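Local coordinates for protein Cwp19 (Clostridioides difficile, PDB 5OQ3) that is a cell-wall protein whose glycoside hydrolase domain, the part described here, probably cleaves peptidoglycan; the whole protein may also have N-acetylmuramoyl-L-alanine amidase activity, at residues P246-T258 with T262-R276. Sequence-based numbering, arbitrary orientation. Where two conformers were deposited one is given.
Sequences PAGIWRNKSSDPT and TSGNESYVGTYADTR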
loop_
_atom_site.group_PDB
_atom_site.type_symbol
_atom_site.label_atom_id
_atom_site.label_comp_id
_atom_site.label_asym_id
_atom_site.label_seq_id
_atom_site.Cartn_x
_atom_site.Cartn_y
_atom_site.Cartn_z
ATOM N N PRO A 246 5.365 1.959 3.616
ATOM C CA PRO A 246 5.094 2.920 4.676
ATOM C C PRO A 246 5.387 4.339 4.226
ATOM O O PRO A 246 6.001 4.599 3.170
ATOM C CB PRO A 246 6.038 2.465 5.769
ATOM C CG PRO A 246 7.259 2.085 4.978
ATOM C CD PRO A 246 6.737 1.432 3.701
ATOM N N ALA A 247 4.966 5.253 5.079
ATOM C CA ALA A 247 5.340 6.647 4.888
ATOM C C ALA A 247 6.893 6.782 4.895
ATOM O O ALA A 247 7.631 5.943 5.434
ATOM C CB ALA A 247 4.733 7.491 5.981
ATOM N N GLY A 248 7.356 7.868 4.302
ATOM C CA GLY A 248 8.762 8.027 3.988
ATOM C C GLY A 248 9.715 8.383 5.125
ATOM O O GLY A 248 10.940 8.269 4.955
ATOM N N ILE A 249 9.170 8.831 6.255
ATOM C CA ILE A 249 9.957 9.093 7.449
ATOM C C ILE A 249 9.511 8.091 8.544
ATOM O O ILE A 249 8.323 7.981 8.878
ATOM C CB ILE A 249 9.810 10.547 7.942
ATOM C CG1 ILE A 249 10.457 11.506 6.933
ATOM C CG2 ILE A 249 10.428 10.722 9.332
ATOM C CD1 ILE A 249 10.105 12.952 7.162
ATOM N N TRP A 250 10.495 7.385 9.095
ATOM C CA TRP A 250 10.320 6.454 10.203
ATOM C C TRP A 250 10.396 7.209 11.545
ATOM O O TRP A 250 9.371 7.332 12.243
ATOM C CB TRP A 250 11.364 5.350 10.095
ATOM C CG TRP A 250 11.427 4.463 11.283
ATOM C CD1 TRP A 250 10.509 3.501 11.655
ATOM C CD2 TRP A 250 12.458 4.440 12.282
ATOM N NE1 TRP A 250 10.926 2.886 12.819
ATOM C CE2 TRP A 250 12.093 3.466 13.243
ATOM C CE3 TRP A 250 13.606 5.202 12.503
ATOM C CZ2 TRP A 250 12.860 3.208 14.379
ATOM C CZ3 TRP A 250 14.399 4.888 13.621
ATOM C CH2 TRP A 250 14.009 3.934 14.531
ATOM N N ARG A 251 11.563 7.809 11.813
ATOM C CA ARG A 251 11.725 8.735 12.948
ATOM C C ARG A 251 12.707 9.816 12.487
ATOM O O ARG A 251 13.689 9.516 11.809
ATOM C CB ARG A 251 12.315 8.088 14.213
ATOM C CG ARG A 251 11.487 6.975 14.770
ATOM C CD ARG A 251 12.010 6.478 16.097
ATOM N NE ARG A 251 11.612 7.342 17.187
ATOM C CZ ARG A 251 11.865 7.095 18.468
ATOM N NH1 ARG A 251 11.373 7.898 19.385
ATOM N NH2 ARG A 251 12.628 6.075 18.823
ATOM N N ASN A 252 12.460 11.058 12.909
ATOM C CA ASN A 252 13.414 12.110 12.730
ATOM C C ASN A 252 14.601 11.959 13.718
ATOM O O ASN A 252 14.455 11.431 14.832
ATOM C CB ASN A 252 12.744 13.462 12.935
ATOM C CG ASN A 252 11.571 13.698 12.009
ATOM O OD1 ASN A 252 11.672 13.479 10.801
ATOM N ND2 ASN A 252 10.458 14.203 12.562
ATOM N N LYS A 253 15.766 12.460 13.302
ATOM C CA LYS A 253 16.965 12.444 14.137
ATOM C C LYS A 253 16.741 13.156 15.470
ATOM O O LYS A 253 17.292 12.759 16.505
ATOM C CB LYS A 253 18.156 13.036 13.371
ATOM C CG LYS A 253 19.503 12.842 14.045
ATOM C CD LYS A 253 20.654 13.119 13.079
ATOM C CE LYS A 253 20.883 11.958 12.122
ATOM N NZ LYS A 253 22.052 12.210 11.243
ATOM N N SER A 254 15.900 14.186 15.451
ATOM C CA SER A 254 15.535 14.895 16.672
ATOM C C SER A 254 14.794 14.023 17.714
ATOM O O SER A 254 14.777 14.377 18.895
ATOM C CB SER A 254 14.695 16.124 16.321
ATOM O OG SER A 254 13.522 15.771 15.594
ATOM N N SER A 255 14.179 12.914 17.287
ATOM C CA SER A 255 13.538 11.946 18.218
ATOM C C SER A 255 14.410 10.714 18.493
ATOM O O SER A 255 14.225 10.049 19.501
ATOM C CB SER A 255 12.223 11.423 17.638
ATOM O OG SER A 255 11.361 12.478 17.314
ATOM N N ASP A 256 15.311 10.394 17.579
ATOM C CA ASP A 256 16.139 9.205 17.685
ATOM C C ASP A 256 17.428 9.489 16.901
ATOM O O ASP A 256 17.362 9.751 15.733
ATOM C CB ASP A 256 15.389 8.034 17.055
ATOM C CG ASP A 256 16.129 6.739 17.137
ATOM O OD1 ASP A 256 17.366 6.756 17.096
ATOM O OD2 ASP A 256 15.462 5.683 17.251
ATOM N N PRO A 257 18.601 9.410 17.545
ATOM C CA PRO A 257 19.823 9.818 16.832
ATOM C C PRO A 257 20.173 8.998 15.587
ATOM O O PRO A 257 20.954 9.477 14.752
ATOM C CB PRO A 257 20.927 9.744 17.920
ATOM C CG PRO A 257 20.366 8.874 18.990
ATOM C CD PRO A 257 18.859 9.040 18.950
ATOM N N THR A 258 19.560 7.820 15.431
ATOM C CA THR A 258 19.756 6.959 14.270
ATOM C C THR A 258 18.673 7.175 13.222
ATOM O O THR A 258 18.623 6.452 12.237
ATOM C CB THR A 258 19.754 5.483 14.706
ATOM O OG1 THR A 258 18.429 5.144 15.153
ATOM C CG2 THR A 258 20.755 5.272 15.832
ATOM N N THR A 262 15.583 14.937 9.080
ATOM C CA THR A 262 14.303 15.380 8.557
ATOM C C THR A 262 13.467 15.964 9.688
ATOM O O THR A 262 13.828 15.830 10.860
ATOM C CB THR A 262 13.560 14.170 7.936
ATOM O OG1 THR A 262 13.489 13.062 8.832
ATOM C CG2 THR A 262 14.238 13.660 6.655
ATOM N N SER A 263 12.346 16.584 9.339
ATOM C CA SER A 263 11.349 17.090 10.312
ATOM C C SER A 263 9.940 16.703 9.821
ATOM O O SER A 263 9.794 16.171 8.739
ATOM C CB SER A 263 11.528 18.603 10.513
ATOM O OG SER A 263 11.219 19.301 9.324
ATOM N N GLY A 264 8.899 16.907 10.620
ATOM C CA GLY A 264 7.548 16.456 10.214
ATOM C C GLY A 264 7.207 15.006 10.551
ATOM O O GLY A 264 7.914 14.355 11.300
ATOM N N ASN A 265 6.141 14.508 9.938
ATOM C CA ASN A 265 5.441 13.346 10.472
ATOM C C ASN A 265 6.243 12.061 10.378
ATOM O O ASN A 265 6.836 11.751 9.359
ATOM C CB ASN A 265 4.045 13.198 9.843
ATOM C CG ASN A 265 3.042 14.212 10.393
ATOM O OD1 ASN A 265 3.333 14.957 11.328
ATOM N ND2 ASN A 265 1.854 14.231 9.823
ATOM N N GLU A 266 6.236 11.334 11.488
ATOM C CA GLU A 266 6.973 10.109 11.662
ATOM C C GLU A 266 6.039 8.919 11.731
ATOM O O GLU A 266 5.103 8.909 12.510
ATOM C CB GLU A 266 7.713 10.213 12.994
ATOM C CG GLU A 266 8.743 11.320 13.054
ATOM C CD GLU A 266 9.210 11.613 14.473
ATOM O OE1 GLU A 266 8.387 12.081 15.273
ATOM O OE2 GLU A 266 10.378 11.398 14.770
ATOM N N SER A 267 6.334 7.892 10.935
ATOM C CA SER A 267 5.491 6.687 10.936
ATOM C C SER A 267 5.513 5.919 12.252
ATOM O O SER A 267 4.482 5.344 12.647
ATOM C CB SER A 267 5.836 5.750 9.790
ATOM O OG SER A 267 7.006 4.981 10.034
ATOM N N TYR A 268 6.629 5.996 12.979
ATOM C CA TYR A 268 6.798 5.288 14.245
ATOM C C TYR A 268 5.761 5.735 15.297
ATOM O O TYR A 268 5.325 4.917 16.089
ATOM C CB TYR A 268 8.223 5.551 14.722
ATOM C CG TYR A 268 8.647 4.921 16.002
ATOM C CD1 TYR A 268 9.221 3.654 16.003
ATOM C CD2 TYR A 268 8.572 5.604 17.198
ATOM C CE1 TYR A 268 9.696 3.090 17.169
ATOM C CE2 TYR A 268 8.999 5.018 18.359
ATOM C CZ TYR A 268 9.569 3.766 18.344
ATOM O OH TYR A 268 10.036 3.226 19.517
ATOM N N VAL A 269 5.488 7.045 15.293
ATOM C CA VAL A 269 4.784 7.804 16.332
ATOM C C VAL A 269 3.331 8.019 15.917
ATOM O O VAL A 269 2.400 7.901 16.728
ATOM C CB VAL A 269 5.453 9.221 16.481
ATOM C CG1 VAL A 269 4.772 10.097 17.531
ATOM C CG2 VAL A 269 6.929 9.081 16.810
ATOM N N GLY A 270 3.145 8.375 14.655
ATOM C CA GLY A 270 1.858 8.854 14.176
ATOM C C GLY A 270 0.877 7.781 13.756
ATOM O O GLY A 270 -0.314 8.011 13.792
ATOM N N THR A 271 1.377 6.614 13.335
ATOM C CA THR A 271 0.529 5.462 12.935
ATOM C C THR A 271 1.011 4.113 13.468
ATOM O O THR A 271 0.405 3.091 13.198
ATOM C CB THR A 271 0.290 5.393 11.399
ATOM O OG1 THR A 271 1.382 4.805 10.709
ATOM C CG2 THR A 271 0.109 6.748 10.798
ATOM N N TYR A 272 2.071 4.122 14.264
ATOM C CA TYR A 272 2.644 2.920 14.921
ATOM C C TYR A 272 3.188 1.925 13.932
ATOM O O TYR A 272 3.053 0.722 14.132
ATOM C CB TYR A 272 1.693 2.298 16.005
ATOM C CG TYR A 272 1.288 3.352 17.012
ATOM C CD1 TYR A 272 2.164 3.777 18.022
ATOM C CD2 TYR A 272 0.044 3.972 16.945
ATOM C CE1 TYR A 272 1.793 4.784 18.914
ATOM C CE2 TYR A 272 -0.312 4.984 17.845
ATOM C CZ TYR A 272 0.537 5.366 18.838
ATOM O OH TYR A 272 0.144 6.399 19.664
ATOM N N ALA A 273 3.822 2.434 12.888
ATOM C CA ALA A 273 4.429 1.670 11.832
ATOM C C ALA A 273 5.934 1.730 12.025
ATOM O O ALA A 273 6.588 2.676 11.641
ATOM C CB ALA A 273 4.011 2.221 10.481
ATOM N N ASP A 274 6.468 0.716 12.645
ATOM C CA ASP A 274 7.859 0.621 13.070
ATOM C C ASP A 274 8.642 -0.097 11.970
ATOM O O ASP A 274 9.017 -1.265 12.094
ATOM C CB ASP A 274 7.988 -0.071 14.407
ATOM C CG ASP A 274 9.388 0.015 14.981
ATOM O OD1 ASP A 274 10.326 0.495 14.283
ATOM O OD2 ASP A 274 9.533 -0.415 16.150
ATOM N N THR A 275 8.886 0.617 10.890
ATOM C CA THR A 275 9.459 -0.013 9.684
ATOM C C THR A 275 10.808 -0.631 9.995
ATOM O O THR A 275 11.123 -1.677 9.454
ATOM C CB THR A 275 9.599 1.032 8.592
ATOM O OG1 THR A 275 8.379 1.761 8.534
ATOM C CG2 THR A 275 9.921 0.370 7.268
ATOM N N ARG A 276 11.595 0.003 10.854
ATOM C CA ARG A 276 12.886 -0.592 11.209
ATOM C C ARG A 276 12.715 -1.963 11.809
ATOM O O ARG A 276 13.492 -2.864 11.498
ATOM C CB ARG A 276 13.661 0.343 12.132
ATOM C CG ARG A 276 14.924 -0.316 12.648
ATOM C CD ARG A 276 15.775 0.621 13.493
ATOM N NE ARG A 276 16.370 1.641 12.656
ATOM C CZ ARG A 276 17.058 2.678 13.115
ATOM N NH1 ARG A 276 17.241 2.839 14.421
ATOM N NH2 ARG A 276 17.597 3.546 12.286
HETATM O O HOH W 1 8.527 4.446 7.737
HETATM O O HOH W 2 6.325 9.674 7.833
HETATM O O HOH W 3 9.895 14.913 15.399
HETATM O O HOH W 4 15.657 15.738 12.830
HETATM O O HOH W 5 12.989 17.216 13.349
#
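Trp-250 and Arg-251 pack against the helical part of 262-276. Arg-276 covers one face of the Trp-250 indole, first with its aliphatic start and then with its guanidinium, inclined 34° to the ring, Arg-276 NH1 lying 3.4 Å from Trp-250 CH2; Arg-251 CG and Tyr-268 CB cover the other. Tyr-268 also turns its ring edge toward that indole in an offset edge-to-face pair, planes at 75°. The Arg-251 chain, bent at chi3 (80°), lays its guanidinium nearly flat on the Tyr-268 ring in an off-centre cation-pi stack, Arg-251 CZ lying 4.1 Å from the ring centroid; CD adds a CH-pi contact over the same face.

Hydrogen bonds hold the indole and Arg-276 at their edges. Trp-250 NE1 donates almost in its ring plane to Asp-274 OD1 (2.9 Å), on the anti side but tilted well out of the carboxylate plane. Arg-276 grips Thr-258 end-on, NH1 to OG1 at 2.7 Å and NH2 to Thr-258 O from above the carbonyl plane. A salt bridge from the same NH2 to Glu-312 ties this arginine to helix 302-313.

Both segments belong to the long excursion after strand 241-244, the fifth of the eight parallel strands of the TIM barrel.

A second set of polar contacts joins Asn-252 to 262-266. Asn-252 OD1 accepts from Thr-262 OG1 in the carbonyl plane, on a lone pair (2.7 Å), and ND2 donates to Gly-264 O (2.8 Å). The amide lies stacked on the carboxylate of Glu-266, and Glu-266 OE2 accepts the Asn-252 backbone N-H. Backbone bonds run from Ser-267 N to Ile-249 O and from Tyr-268 N to Trp-250 O.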